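Local coordinates for putative NADH-depentdent flavin oxidoreductase (Cupriavidus metallidurans, PDB 5OCS), which is an FMN-dependent ene-reductase of the Old Yellow Enzyme family, reducing activated carbon-carbon double bonds and probably drawing its electrons from NAD(P)H, at the interface of chains A and B. Sequence-based numbering; all coordinates share one arbitrary frame. Chains: chain A/B, Putative NADH-depentdent flavin oxidoreductase.

The interface of chains A and B. Residues chain A 88, 91-92; chain B 36-37, 40.
A:His92 and A:Asn91 grip the carboxylate of B:Asp36 where two Old Yellow Enzyme subunits meet. The contact is helix against helix. The last turns of helix 76-92 in chain A face the first turn of helix 36-46 in chain B. The two-fold interface repeats it with the chains exchanged. This dimer may or may not be the working form, though the pairing probably helps to hold it.

The tight part is the carboxylate and the imidazole. A:His92 NE2 donates to B:Asp36 OD1 at 2.9 Å, and the bond is nearly straight. The oxygen lies in the imidazole plane, but the N-H meets it from above the carboxylate plane. B:Asp36 OD2 accepts from the side-chain amide ND2 of A:Asn91 at 3.2 Å. Here OD2 uses its syn lone pair and lies in the amide plane. Each carboxylate oxygen thus has its own donor, which should fix the rotation of the group. B:Asp36 has CG between its backbone N and carbonyl carbon (chi1 53°), which turns the carboxylate toward chain A. The negative charge would probably favour a proton on A:His92 NE2. A:Ala88 also packs against this group. Its CA lies 3.4 Å from B:Asp36 OD2, and its CB is 4.0 Å from B:Asp36 CB.

The imidazole is packed on both faces. Over one, the six-membered ring of B:Trp37 brings its edge carbon CE3 to 3.5 Å from A:His92 ND1, toward the rim. The two rings meet edge to face, their planes 58° apart. Within chain A, A:Asn91 CB covers the opposite face, also toward the rim. With chi1 178°, B:Trp37 points its CG away from its own backbone N and carries the CE3 edge of the indole over the face of A:His92.

The looser side is the apolar end at B:Ile40. It approaches with its CD1 end, 4.3 Å from A:Ala88 CB, and loses only 9 Å² of surface to chain A.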
ATOM      1  N   ALA A  88      -5.256  11.215  -6.794  1.00  9.49           N
ATOM      2  CA  ALA A  88      -4.021  10.705  -6.205  1.00  9.39           C
ATOM      3  C   ALA A  88      -3.496   9.532  -7.032  1.00  9.15           C
ATOM      4  O   ALA A  88      -2.303   9.406  -7.331  1.00 10.17           O
ATOM      5  CB  ALA A  88      -4.289  10.229  -4.825  1.00  9.60           C
ATOM      6  N   ASN A  91      -1.897  10.870 -10.194  1.00  9.68           N
ATOM      7  CA  ASN A  91      -0.595  11.487  -9.935  1.00 10.76           C
ATOM      8  C   ASN A  91       0.536  10.511  -9.904  1.00 10.21           C
ATOM      9  O   ASN A  91       1.660  10.922 -10.129  1.00 10.24           O
ATOM     10  CB  ASN A  91      -0.652  12.272  -8.597  1.00 12.15           C
ATOM     11  CG  ASN A  91      -1.211  13.654  -8.769  1.00 14.34           C
ATOM     12  OD1 ASN A  91      -1.106  14.245  -9.840  1.00 16.50           O
ATOM     13  ND2 ASN A  91      -1.753  14.206  -7.693  1.00 15.18           N
ATOM     14  N   HIS A  92       0.247   9.220  -9.693  1.00  9.54           N
ATOM     15  CA  HIS A  92       1.297   8.241  -9.367  1.00 11.07           C
ATOM     16  C   HIS A  92       1.336   6.971 -10.197  1.00 11.66           C
ATOM     17  O   HIS A  92       2.372   6.330 -10.222  1.00 13.07           O
ATOM     18  CB  HIS A  92       1.208   7.885  -7.887  1.00 11.17           C
ATOM     19  CG  HIS A  92       1.475   9.054  -7.020  1.00 10.99           C
ATOM     20  ND1 HIS A  92       2.717   9.649  -6.983  1.00 11.17           N
ATOM     21  CD2 HIS A  92       0.669   9.796  -6.235  1.00 11.36           C
ATOM     22  CE1 HIS A  92       2.654  10.707  -6.195  1.00 11.47           C
ATOM     23  NE2 HIS A  92       1.421  10.812  -5.727  1.00 11.39           N
TER
ATOM     24  N   ASP B  36      -0.215  13.481  -1.091  1.00 10.71           N
ATOM     25  CA  ASP B  36      -0.986  12.262  -1.223  1.00 11.68           C
ATOM     26  C   ASP B  36      -0.115  10.992  -1.249  1.00 10.70           C
ATOM     27  O   ASP B  36      -0.514   9.948  -0.710  1.00 10.71           O
ATOM     28  CB  ASP B  36      -1.909  12.322  -2.459  1.00 13.81           C
ATOM     29  CG  ASP B  36      -1.183  12.673  -3.781  1.00 16.00           C
ATOM     30  OD1 ASP B  36       0.078  12.627  -3.909  1.00 16.45           O
ATOM     31  OD2 ASP B  36      -1.930  12.978  -4.776  1.00 21.72           O
ATOM     32  N   TRP B  37       1.105  11.104  -1.745  1.00  9.76           N
ATOM     33  CA  TRP B  37       2.010   9.966  -1.747  1.00  9.26           C
ATOM     34  C   TRP B  37       2.198   9.464  -0.335  1.00  8.65           C
ATOM     35  O   TRP B  37       2.151   8.281  -0.087  1.00  7.95           O
ATOM     36  CB  TRP B  37       3.379  10.315  -2.350  1.00  9.52           C
ATOM     37  CG  TRP B  37       4.277   9.117  -2.279  1.00  9.85           C
ATOM     38  CD1 TRP B  37       5.214   8.868  -1.367  1.00  9.42           C
ATOM     39  CD2 TRP B  37       4.203   7.953  -3.112  1.00 10.06           C
ATOM     40  NE1 TRP B  37       5.775   7.636  -1.573  1.00 10.04           N
ATOM     41  CE2 TRP B  37       5.173   7.052  -2.647  1.00 10.00           C
ATOM     42  CE3 TRP B  37       3.437   7.601  -4.219  1.00 11.26           C
ATOM     43  CZ2 TRP B  37       5.378   5.813  -3.226  1.00 10.46           C
ATOM     44  CZ3 TRP B  37       3.663   6.394  -4.807  1.00 10.99           C
ATOM     45  CH2 TRP B  37       4.599   5.501  -4.302  1.00 10.61           C
ATOM     46  N   ILE B  40      -0.677   7.395   1.033  1.00  8.54           N
ATOM     47  CA  ILE B  40      -0.682   6.035   0.410  1.00  8.24           C
ATOM     48  C   ILE B  40       0.453   5.157   0.997  1.00  8.02           C
ATOM     49  O   ILE B  40       0.274   4.021   1.390  1.00  7.63           O
ATOM     50  CB  ILE B  40      -0.597   6.123  -1.118  1.00  8.72           C
ATOM     51  CG1 ILE B  40      -1.856   6.811  -1.664  1.00  9.50           C
ATOM     52  CG2 ILE B  40      -0.525   4.743  -1.724  1.00  8.65           C
ATOM     53  CD1 ILE B  40      -1.799   7.222  -3.134  1.00 10.09           C
TER